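Local coordinates for precorrin-6Y C5,15-methyltransferase (Decarboxylating) (Geobacter metallireducens, PDB 3E05), which probably methylates precorrin-6Y using S-adenosyl-methionine during adenosylcobalamin biosynthesis, this chain being the C-terminal domain of the decarboxylating C5,15-methyltransferase, at residues G48-A52 against F79-N83; S55-S59 against F87-V92; G65-E71 against N91-A97; R111-G115 against I138-A142. All blocks are in the same frame, centred on the assembly; numbering follows the deposited sequence.

Contact 1 (G48-A52 against F79-N83); sequences GAGSA and FIRDN
The loop 48-52, after strand 43-47, rests on helix 74-86, with Ser51 and Ile80 closest in register (CA to CA 5.1 Å). A type II' turn runs from Ala49 to Ala52, closed by Ala52 N to Ala49 O at 2.9 Å. Gly50 takes the first corner at phi/psi 72/-104, its N bonded to Glu71 OE1; Gly48 and Ala52 (66/23), the N-cap before helix 53-61, also have positive phi. The apolar part centres on Ile80 (m,t): CD1 lies 3.9 Å from Ala49 CB and CG2 3.7 Å from Ala52 CB. Ile80 CG1 also makes a close van der Waals contact with Gly50 O, 3.2 Å. The polar part is one hydrogen bond, Asn83 ND2 (chi1 m) to Ser51 O at 3.0 Å. Asn83 OD1 pairs with Ala17 N, while Ser51 OG binds Thr18 OG1 and Ala17 O. This is the glycine-rich loop after the first strand of a class I methyltransferase, which in relatives touches S-adenosyl-methionine. One amide-to-carbonyl bond and Ile80 packing fix the turn, satisfying Ser51 O from the helix side.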
loop_
_atom_site.group_PDB
_atom_site.type_symbol
_atom_site.label_atom_id
_atom_site.label_comp_id
_atom_site.label_asym_id
_atom_site.label_seq_id
_atom_site.Cartn_x
_atom_site.Cartn_y
_atom_site.Cartn_z
ATOM N N GLY D 48 23.811 9.473 9.899
ATOM C CA GLY D 48 22.992 8.626 10.760
ATOM C C GLY D 48 22.970 7.232 10.173
ATOM O O GLY D 48 21.902 6.698 9.851
ATOM N N ALA D 49 24.152 6.634 10.050
ATOM C CA ALA D 49 24.327 5.392 9.275
ATOM C C ALA D 49 23.615 4.160 9.830
ATOM O O ALA D 49 23.235 3.266 9.063
ATOM C CB ALA D 49 25.796 5.111 9.025
ATOM N N GLY D 50 23.412 4.121 11.146
ATOM C CA GLY D 50 22.685 3.023 11.787
ATOM C C GLY D 50 23.519 1.766 11.774
ATOM O O GLY D 50 24.456 1.642 12.546
ATOM N N SER D 51 23.174 0.844 10.880
ATOM C CA SER D 51 23.954 -0.376 10.673
ATOM C C SER D 51 24.835 -0.290 9.428
ATOM O O SER D 51 25.567 -1.234 9.093
ATOM C CB SER D 51 23.019 -1.573 10.592
ATOM O OG SER D 51 22.403 -1.746 11.858
ATOM N N ALA D 52 24.749 0.858 8.762
ATOM C CA ALA D 52 25.504 1.179 7.550
ATOM C C ALA D 52 25.158 0.328 6.336
ATOM O O ALA D 52 25.945 0.258 5.398
ATOM C CB ALA D 52 27.054 1.221 7.815
ATOM N N PHE D 79 28.022 -2.115 15.641
ATOM C CA PHE D 79 27.315 -2.756 14.518
ATOM C C PHE D 79 28.028 -2.422 13.212
ATOM O O PHE D 79 28.340 -3.318 12.425
ATOM C CB PHE D 79 25.862 -2.262 14.399
ATOM C CG PHE D 79 24.966 -2.647 15.539
ATOM C CD1 PHE D 79 25.134 -3.845 16.226
ATOM C CD2 PHE D 79 23.904 -1.815 15.895
ATOM C CE1 PHE D 79 24.270 -4.190 17.283
ATOM C CE2 PHE D 79 23.041 -2.150 16.939
ATOM C CZ PHE D 79 23.221 -3.340 17.630
ATOM N N ILE D 80 28.300 -1.132 13.004
ATOM C CA ILE D 80 28.944 -0.651 11.775
ATOM C C ILE D 80 30.316 -1.295 11.569
ATOM O O ILE D 80 30.519 -1.996 10.574
ATOM C CB ILE D 80 29.007 0.900 11.693
ATOM C CG1 ILE D 80 27.586 1.479 11.687
ATOM C CG2 ILE D 80 29.736 1.327 10.426
ATOM C CD1 ILE D 80 27.513 2.991 11.802
ATOM N N ARG D 81 31.215 -1.099 12.541
ATOM C CA ARG D 81 32.518 -1.764 12.586
ATOM C C ARG D 81 32.440 -3.238 12.186
ATOM O O ARG D 81 33.182 -3.676 11.301
ATOM C CB ARG D 81 33.110 -1.635 13.994
ATOM C CG ARG D 81 34.629 -1.640 14.057
ATOM C CD ARG D 81 35.134 -1.302 15.462
ATOM N NE ARG D 81 34.721 0.035 15.905
ATOM C CZ ARG D 81 33.836 0.271 16.872
ATOM N NH1 ARG D 81 33.257 -0.738 17.517
ATOM N NH2 ARG D 81 33.528 1.521 17.199
ATOM N N ASP D 82 31.525 -3.986 12.809
ATOM C CA ASP D 82 31.332 -5.408 12.507
ATOM C C ASP D 82 30.862 -5.625 11.071
ATOM O O ASP D 82 31.365 -6.504 10.367
ATOM C CB ASP D 82 30.325 -6.052 13.471
ATOM C CG ASP D 82 30.888 -6.277 14.866
ATOM O OD1 ASP D 82 32.026 -5.834 15.153
ATOM O OD2 ASP D 82 30.172 -6.899 15.684
ATOM N N ASN D 83 29.900 -4.814 10.631
ATOM C CA ASN D 83 29.358 -4.951 9.280
ATOM C C ASN D 83 30.356 -4.604 8.162
ATOM O O ASN D 83 30.459 -5.327 7.170
ATOM C CB ASN D 83 28.057 -4.146 9.144
ATOM C CG ASN D 83 26.916 -4.718 9.984
ATOM O OD1 ASN D 83 26.805 -5.936 10.179
ATOM N ND2 ASN D 83 26.051 -3.832 10.479
#

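Contact 2 (S55-S59 against F87-V92)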
loop_
_atom_site.group_PDB
_atom_site.type_symbol
_atom_site.label_atom_id
_atom_site.label_comp_id
_atom_site.label_asym_id
_atom_site.label_seq_id
_atom_site.Cartn_x
_atom_site.Cartn_y
_atom_site.Cartn_z
ATOM N N SER D 55 25.315 2.469 3.186
ATOM C CA SER D 55 26.747 2.689 2.903
ATOM C C SER D 55 27.402 1.469 2.281
ATOM O O SER D 55 28.170 1.598 1.329
ATOM C CB SER D 55 27.487 3.027 4.195
ATOM O OG SER D 55 27.397 4.403 4.460
ATOM N N ILE D 56 27.068 0.293 2.803
ATOM C CA ILE D 56 27.708 -0.952 2.371
ATOM C C ILE D 56 27.309 -1.347 0.946
ATOM O O ILE D 56 28.166 -1.643 0.115
ATOM C CB ILE D 56 27.469 -2.086 3.386
ATOM C CG1 ILE D 56 28.349 -1.864 4.622
ATOM C CG2 ILE D 56 27.728 -3.457 2.785
ATOM C CD1 ILE D 56 27.973 -2.741 5.788
ATOM N N GLU D 57 26.014 -1.329 0.646
ATOM C CA GLU D 57 25.578 -1.595 -0.736
ATOM C C GLU D 57 25.958 -0.483 -1.743
ATOM O O GLU D 57 26.307 -0.771 -2.889
ATOM C CB GLU D 57 24.086 -1.986 -0.780
ATOM C CG GLU D 57 23.835 -3.370 -0.174
ATOM C CD GLU D 57 22.422 -3.856 -0.340
ATOM O OE1 GLU D 57 21.617 -3.159 -0.991
ATOM O OE2 GLU D 57 22.102 -4.933 0.195
ATOM N N ALA D 58 25.946 0.774 -1.292
ATOM C CA ALA D 58 26.480 1.898 -2.078
ATOM C C ALA D 58 27.944 1.676 -2.479
ATOM O O ALA D 58 28.344 2.006 -3.603
ATOM C CB ALA D 58 26.383 3.172 -1.303
ATOM N N SER D 59 28.722 1.136 -1.541
ATOM C CA SER D 59 30.141 0.863 -1.752
ATOM C C SER D 59 30.357 -0.236 -2.786
ATOM O O SER D 59 31.348 -0.215 -3.521
ATOM C CB SER D 59 30.834 0.545 -0.424
ATOM O OG SER D 59 30.689 -0.815 -0.070
ATOM N N PHE D 87 31.360 -7.439 5.316
ATOM C CA PHE D 87 30.969 -7.284 3.918
ATOM C C PHE D 87 32.075 -6.698 3.058
ATOM O O PHE D 87 31.886 -6.465 1.858
ATOM C CB PHE D 87 29.678 -6.472 3.813
ATOM C CG PHE D 87 28.509 -7.150 4.443
ATOM C CD1 PHE D 87 27.943 -8.270 3.845
ATOM C CD2 PHE D 87 27.982 -6.690 5.644
ATOM C CE1 PHE D 87 26.872 -8.918 4.426
ATOM C CE2 PHE D 87 26.902 -7.328 6.240
ATOM C CZ PHE D 87 26.341 -8.452 5.622
ATOM N N VAL D 88 33.231 -6.497 3.692
ATOM C CA VAL D 88 34.439 -5.945 3.071
ATOM C C VAL D 88 34.138 -4.610 2.365
ATOM O O VAL D 88 34.368 -4.444 1.162
ATOM C CB VAL D 88 35.176 -6.973 2.147
ATOM C CG1 VAL D 88 36.609 -6.547 1.937
ATOM C CG2 VAL D 88 35.152 -8.382 2.749
ATOM N N ALA D 89 33.592 -3.674 3.132
ATOM C CA ALA D 89 33.271 -2.359 2.617
ATOM C C ALA D 89 34.419 -1.439 2.973
ATOM O O ALA D 89 34.294 -0.588 3.859
ATOM C CB ALA D 89 31.963 -1.857 3.210
ATOM N N ARG D 90 35.543 -1.616 2.274
ATOM C CA ARG D 90 36.795 -0.945 2.634
ATOM C C ARG D 90 36.791 0.521 2.273
ATOM O O ARG D 90 37.517 1.312 2.888
ATOM C CB ARG D 90 38.002 -1.625 1.976
ATOM C CG ARG D 90 37.976 -3.134 2.024
ATOM C CD ARG D 90 38.599 -3.714 3.283
ATOM N NE ARG D 90 40.015 -3.386 3.416
ATOM C CZ ARG D 90 40.791 -3.785 4.416
ATOM N NH1 ARG D 90 40.305 -4.547 5.385
ATOM N NH2 ARG D 90 42.058 -3.412 4.444
ATOM N N ASN D 91 35.972 0.891 1.286
ATOM C CA ASN D 91 35.890 2.289 0.858
ATOM C C ASN D 91 34.860 3.112 1.643
ATOM O O ASN D 91 34.560 4.261 1.300
ATOM C CB ASN D 91 35.704 2.411 -0.663
ATOM C CG ASN D 91 34.466 1.676 -1.180
ATOM O OD1 ASN D 91 34.065 0.634 -0.656
ATOM N ND2 ASN D 91 33.877 2.213 -2.238
ATOM N N VAL D 92 34.339 2.510 2.704
ATOM C CA VAL D 92 33.539 3.223 3.695
ATOM C C VAL D 92 34.410 3.577 4.899
ATOM O O VAL D 92 35.034 2.704 5.511
ATOM C CB VAL D 92 32.326 2.395 4.161
ATOM C CG1 VAL D 92 31.511 3.171 5.179
ATOM C CG2 VAL D 92 31.448 1.990 2.961
#
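Residues 55-59 are a piece of helix 53-61, with Ser59 N bonded to Ser55 O at 3.0 Å; residues 87-92 link helix 74-86 to strand 92-96. Val88 leaves the helix with positive phi in a Schellman motif; a type I turn from Ala89 to Val92, its closing bond Val92 N to Ala89 O weak at 3.3 Å, then swings the chain into the sheet. Ile56 and Ala89 come nearest, CA to CA 5.7 Å. Ile56 CG2 lies 3.7 Å from Phe87 CB, and CG1 3.9 Å from Ala89 CB. Ser59 CB is 3.7 Å from Val92 CG2 and 3.2 Å from Asn91 OD1; Asn91 ND2 bonds Gly65 O. Ser59 OG donates to Ile56 O at 2.7 Å, satisfied within its helix, and touches Ala89 CB (3.7 Å). The link belongs to the beta-alpha-beta unit 66-71, 74-86, 92-96 of the Rossmann-like fold. Leu84 touches Ile56, Ala89 and Val92, and Ile67 adjoins Ser55 and Ser59, so helix 74-86 and strand 66-71 flank the contact.

Contact 3 (G65-E71 against N91-A97); sequences GRIFALE and NVTLVEA
Ile67, Ala69 and Val92 form the apolar centre on the sheet face covered by helices 53-61 and 74-86: Ile67 CB is 4.0 Å from Val92 CG2, and Ala69 CB is 3.9 Å from Val92 CG1. On the other face Leu70 CG meets Val95 CB at 3.9 Å and Leu70 CD2 meets Ala97 CB at 3.8 Å. There Phe68 CD1 (chi1 m) lies 3.8 Å from Thr93 CB, and Val95 CG2 sits at the ring edge. Strands 66-71 and 92-96 run parallel, axes 4.6 Å apart and crossing at -23°, in the register Ile67-Val92, Phe68-Thr93, Ala69-Leu94, Leu70-Val95. With helix 74-86 they make a beta-alpha-beta unit, the second and third strands of the class I methyltransferase fold; 92-96 is an outermost strand of this chain. The ladder runs Ile67 N to Asn91 O 3.0 Å, Thr93 N to Ile67 O 2.8 Å, Ala69 N to Thr93 O 3.0 Å, Val95 N to Ala69 O 2.8 Å and Glu71 N to Val95 O 3.1 Å. At its start, Asn91 ND2 (chi1 p) bonds Gly65 O at 3.1 Å. At the far end Ala97 N reaches Glu71 O weakly at 3.3 Å, and the Glu71 carboxylate accepts from Asn73 N and Gly50 N.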
loop_
_atom_site.group_PDB
_atom_site.type_symbol
_atom_site.label_atom_id
_atom_site.label_comp_id
_atom_site.label_asym_id
_atom_site.label_seq_id
_atom_site.Cartn_x
_atom_site.Cartn_y
_atom_site.Cartn_z
ATOM N N GLY D 65 34.555 4.746 -5.480
ATOM C CA GLY D 65 34.047 5.909 -4.758
ATOM C C GLY D 65 34.513 5.942 -3.310
ATOM O O GLY D 65 35.129 4.984 -2.832
ATOM N N ARG D 66 34.217 7.040 -2.612
ATOM C CA ARG D 66 34.497 7.154 -1.175
ATOM C C ARG D 66 33.233 7.472 -0.386
ATOM O O ARG D 66 32.562 8.470 -0.646
ATOM C CB ARG D 66 35.558 8.226 -0.888
ATOM C CG ARG D 66 36.953 7.898 -1.460
ATOM C CD ARG D 66 37.971 8.961 -1.094
ATOM N NE ARG D 66 37.740 10.209 -1.813
ATOM C CZ ARG D 66 38.249 11.387 -1.461
ATOM N NH1 ARG D 66 39.016 11.490 -0.382
ATOM N NH2 ARG D 66 37.979 12.467 -2.187
ATOM N N ILE D 67 32.935 6.626 0.591
ATOM C CA ILE D 67 31.726 6.764 1.408
ATOM C C ILE D 67 32.085 7.042 2.863
ATOM O O ILE D 67 32.950 6.381 3.437
ATOM C CB ILE D 67 30.811 5.510 1.271
ATOM C CG1 ILE D 67 30.315 5.366 -0.172
ATOM C CG2 ILE D 67 29.619 5.575 2.203
ATOM C CD1 ILE D 67 31.008 4.318 -0.948
ATOM N N PHE D 68 31.425 8.037 3.449
ATOM C CA PHE D 68 31.664 8.421 4.833
ATOM C C PHE D 68 30.377 8.255 5.624
ATOM O O PHE D 68 29.370 8.910 5.332
ATOM C CB PHE D 68 32.200 9.854 4.896
ATOM C CG PHE D 68 33.496 10.030 4.146
ATOM C CD1 PHE D 68 34.715 9.783 4.780
ATOM C CD2 PHE D 68 33.498 10.413 2.804
ATOM C CE1 PHE D 68 35.920 9.914 4.091
ATOM C CE2 PHE D 68 34.693 10.544 2.108
ATOM C CZ PHE D 68 35.909 10.292 2.758
ATOM N N ALA D 69 30.430 7.351 6.595
ATOM C CA ALA D 69 29.279 6.934 7.384
ATOM C C ALA D 69 29.366 7.507 8.789
ATOM O O ALA D 69 30.213 7.088 9.598
ATOM C CB ALA D 69 29.212 5.407 7.427
ATOM N N LEU D 70 28.489 8.473 9.065
ATOM C CA LEU D 70 28.476 9.193 10.331
ATOM C C LEU D 70 27.431 8.635 11.283
ATOM O O LEU D 70 26.256 8.493 10.916
ATOM C CB LEU D 70 28.225 10.683 10.106
ATOM C CG LEU D 70 29.451 11.543 9.813
ATOM C CD1 LEU D 70 29.844 11.436 8.359
ATOM C CD2 LEU D 70 29.147 12.984 10.165
ATOM N N GLU D 71 27.858 8.336 12.509
ATOM C CA GLU D 71 26.969 7.773 13.523
ATOM C C GLU D 71 27.367 8.223 14.925
ATOM O O GLU D 71 28.543 8.162 15.290
ATOM C CB GLU D 71 26.942 6.244 13.411
ATOM C CG GLU D 71 26.086 5.497 14.450
ATOM C CD GLU D 71 24.639 5.959 14.473
ATOM O OE1 GLU D 71 23.960 5.885 13.433
ATOM O OE2 GLU D 71 24.183 6.413 15.541
ATOM N N ASN D 91 35.972 0.891 1.286
ATOM C CA ASN D 91 35.890 2.289 0.858
ATOM C C ASN D 91 34.860 3.112 1.643
ATOM O O ASN D 91 34.560 4.261 1.300
ATOM C CB ASN D 91 35.704 2.411 -0.663
ATOM C CG ASN D 91 34.466 1.676 -1.180
ATOM O OD1 ASN D 91 34.065 0.634 -0.656
ATOM N ND2 ASN D 91 33.877 2.213 -2.238
ATOM N N VAL D 92 34.339 2.510 2.704
ATOM C CA VAL D 92 33.539 3.223 3.695
ATOM C C VAL D 92 34.410 3.577 4.899
ATOM O O VAL D 92 35.034 2.704 5.511
ATOM C CB VAL D 92 32.326 2.395 4.161
ATOM C CG1 VAL D 92 31.511 3.171 5.179
ATOM C CG2 VAL D 92 31.448 1.990 2.961
ATOM N N THR D 93 34.443 4.861 5.233
ATOM C CA THR D 93 35.089 5.311 6.442
ATOM C C THR D 93 34.035 5.624 7.499
ATOM O O THR D 93 33.160 6.459 7.281
ATOM C CB THR D 93 35.983 6.532 6.164
ATOM O OG1 THR D 93 37.029 6.138 5.267
ATOM C CG2 THR D 93 36.600 7.052 7.450
ATOM N N LEU D 94 34.113 4.918 8.622
ATOM C CA LEU D 94 33.225 5.147 9.746
ATOM C C LEU D 94 33.692 6.372 10.509
ATOM O O LEU D 94 34.837 6.433 10.961
ATOM C CB LEU D 94 33.172 3.925 10.662
ATOM C CG LEU D 94 32.493 4.106 12.024
ATOM C CD1 LEU D 94 31.024 4.557 11.886
ATOM C CD2 LEU D 94 32.598 2.823 12.840
ATOM N N VAL D 95 32.797 7.347 10.636
ATOM C CA VAL D 95 33.093 8.610 11.306
ATOM C C VAL D 95 32.182 8.733 12.526
ATOM O O VAL D 95 30.960 8.666 12.416
ATOM C CB VAL D 95 32.900 9.820 10.362
ATOM C CG1 VAL D 95 33.283 11.121 11.061
ATOM C CG2 VAL D 95 33.708 9.645 9.074
ATOM N N GLU D 96 32.782 8.884 13.699
ATOM C CA GLU D 96 31.998 9.021 14.921
ATOM C C GLU D 96 31.689 10.504 15.175
ATOM O O GLU D 96 32.576 11.289 15.537
ATOM C CB GLU D 96 32.742 8.380 16.095
ATOM C CG GLU D 96 32.008 8.478 17.418
ATOM C CD GLU D 96 32.781 7.878 18.591
ATOM O OE1 GLU D 96 33.817 7.195 18.373
ATOM O OE2 GLU D 96 32.324 8.087 19.737
ATOM N N ALA D 97 30.428 10.882 14.973
ATOM C CA ALA D 97 30.025 12.288 15.003
ATOM C C ALA D 97 28.527 12.464 15.194
ATOM O O ALA D 97 27.742 11.566 14.886
ATOM C CB ALA D 97 30.467 12.990 13.718
#

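Contact 4 (R111-G115 against I138-A142)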
loop_
_atom_site.group_PDB
_atom_site.type_symbol
_atom_site.label_atom_id
_atom_site.label_comp_id
_atom_site.label_asym_id
_atom_site.label_seq_id
_atom_site.Cartn_x
_atom_site.Cartn_y
_atom_site.Cartn_z
ATOM N N ARG D 111 26.830 13.115 -3.120
ATOM C CA ARG D 111 25.625 12.354 -2.766
ATOM C C ARG D 111 25.522 12.356 -1.244
ATOM O O ARG D 111 26.506 12.092 -0.555
ATOM C CB ARG D 111 25.722 10.915 -3.298
ATOM C CG ARG D 111 25.798 10.766 -4.806
ATOM C CD ARG D 111 24.586 11.376 -5.488
ATOM N NE ARG D 111 24.555 11.122 -6.924
ATOM C CZ ARG D 111 25.035 11.951 -7.852
ATOM N NH1 ARG D 111 25.610 13.103 -7.509
ATOM N NH2 ARG D 111 24.957 11.616 -9.134
ATOM N N VAL D 112 24.356 12.716 -0.706
ATOM C CA VAL D 112 24.166 12.611 0.722
ATOM C C VAL D 112 22.877 11.862 0.999
ATOM O O VAL D 112 21.830 12.213 0.447
ATOM C CB VAL D 112 24.129 13.984 1.422
ATOM C CG1 VAL D 112 23.818 13.808 2.891
ATOM C CG2 VAL D 112 25.468 14.705 1.278
ATOM N N PHE D 113 22.989 10.812 1.798
ATOM C CA PHE D 113 21.834 10.114 2.343
ATOM C C PHE D 113 21.720 10.490 3.809
ATOM O O PHE D 113 22.694 10.430 4.556
ATOM C CB PHE D 113 21.924 8.594 2.182
ATOM C CG PHE D 113 20.776 7.858 2.838
ATOM C CD1 PHE D 113 19.461 8.063 2.389
ATOM C CD2 PHE D 113 20.993 7.011 3.930
ATOM C CE1 PHE D 113 18.367 7.390 3.009
ATOM C CE2 PHE D 113 19.914 6.337 4.539
ATOM C CZ PHE D 113 18.596 6.532 4.065
ATOM N N ILE D 114 20.534 10.940 4.207
ATOM C CA ILE D 114 20.264 11.231 5.597
ATOM C C ILE D 114 19.312 10.168 6.160
ATOM O O ILE D 114 18.100 10.185 5.880
ATOM C CB ILE D 114 19.682 12.663 5.759
ATOM C CG1 ILE D 114 20.646 13.699 5.153
ATOM C CG2 ILE D 114 19.373 12.962 7.213
ATOM C CD1 ILE D 114 20.015 15.036 4.838
ATOM N N GLY D 115 19.873 9.232 6.918
ATOM C CA GLY D 115 19.118 8.124 7.535
ATOM C C GLY D 115 18.689 8.412 8.973
ATOM O O GLY D 115 17.809 7.733 9.516
ATOM N N ILE D 138 20.533 14.747 -2.840
ATOM C CA ILE D 138 20.276 14.407 -1.438
ATOM C C ILE D 138 19.060 13.478 -1.370
ATOM O O ILE D 138 18.031 13.754 -1.990
ATOM C CB ILE D 138 19.980 15.651 -0.578
ATOM C CG1 ILE D 138 21.102 16.698 -0.702
ATOM C CG2 ILE D 138 19.745 15.267 0.887
ATOM C CD1 ILE D 138 20.675 18.080 -0.256
ATOM N N VAL D 139 19.182 12.403 -0.606
ATOM C CA VAL D 139 18.061 11.487 -0.342
ATOM C C VAL D 139 17.899 11.338 1.177
ATOM O O VAL D 139 18.882 11.302 1.933
ATOM C CB VAL D 139 18.246 10.138 -1.077
ATOM C CG1 VAL D 139 17.108 9.107 -0.733
ATOM C CG2 VAL D 139 18.306 10.380 -2.593
ATOM N N LEU D 140 16.647 11.329 1.620
ATOM C CA LEU D 140 16.326 11.079 3.024
ATOM C C LEU D 140 15.217 10.071 3.096
ATOM O O LEU D 140 14.301 10.081 2.280
ATOM C CB LEU D 140 15.839 12.331 3.757
ATOM C CG LEU D 140 16.553 13.665 3.714
ATOM C CD1 LEU D 140 16.066 14.442 2.524
ATOM C CD2 LEU D 140 16.251 14.414 4.996
ATOM N N ASN D 141 15.303 9.182 4.079
ATOM C CA ASN D 141 14.190 8.273 4.359
ATOM C C ASN D 141 13.471 8.732 5.622
ATOM O O ASN D 141 14.072 8.844 6.703
ATOM C CB ASN D 141 14.655 6.824 4.507
ATOM C CG ASN D 141 15.014 6.160 3.165
ATOM O OD1 ASN D 141 15.335 4.983 3.145
ATOM N ND2 ASN D 141 14.931 6.890 2.069
ATOM N N ALA D 142 12.187 9.029 5.487
ATOM C CA ALA D 142 11.410 9.528 6.625
ATOM C C ALA D 142 10.325 8.524 6.963
ATOM O O ALA D 142 9.657 8.033 6.058
ATOM C CB ALA D 142 10.800 10.850 6.284
HETATM O O HOH W 1 16.037 10.561 7.748
HETATM O O HOH W 2 16.018 6.572 7.663
#
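Strands 111-114 and 137-142 run side by side and parallel, axes 4.7 Å apart at 11°, with Val112, Phe113 and Ile114 level with Ile138, Val139 and Leu140. Between these segments two good backbone bonds form, Val139 N to Val112 O at 2.9 Å and Ile114 N to Val139 O at 2.8 Å; Val112 also bonds through its backbone to Val137. Asn141 N to Ile114 O is weak at 3.5 Å, where strand 111-114 ends. Water takes up the acceptors there. Water 1 donates to Ile114 O and Asn141 O, both at 2.8 Å, and water 2 donates to Gly115 O at 2.8 Å and Asn141 O at 3.1 Å. The Asn141 side chain uses OD1 to pair with Thr32 OG1 of helix 26-35, while its ND2 gives a weak bond to Leu140 O at 3.3 Å. On the other edge of 111-114, Arg111 and Phe113 bond through their backbones to strand 43-47, and Arg111 NH2 is held by Arg37 O. Apolar packing fills both faces: Ile114 CD1 lies 4.0 Å from Ile138 CG2 and 3.8 Å from Leu140 CD2, and opposite them Phe113 CD1 lies 4.0 Å from Val139 CG1, with Asn141 CG at the ring edge, 3.6 Å from Phe113 CE1. Connected through helix 121-131, the strands form the beta-alpha-beta unit of strands four and five in a Rossmann-like class I methyltransferase.

Contacts 1, 2 and 3 cross along the chain and touch one another, whereas contact 4 comes later and meets none of them. Contacts 1, 2 and 4 are buried, 3 only partly. Contacts 3 and 4 are both parallel strand pairs of one sheet, centres 14 Å apart, but 4 lies near the chain centre and 3 at the sheet margin, with Thr93 and Glu96 exposed on the outermost strand and Arg66 at the start of its neighbour. Contacts 1 and 2 hold helix 74-86 or its exit: 1 adds one side-chain-to-backbone bond to its packing, 2 relies on packing alone. Leu70 O ties contact 3 to contact 1, while contacts 2 and 3 share Asn91 and Val92.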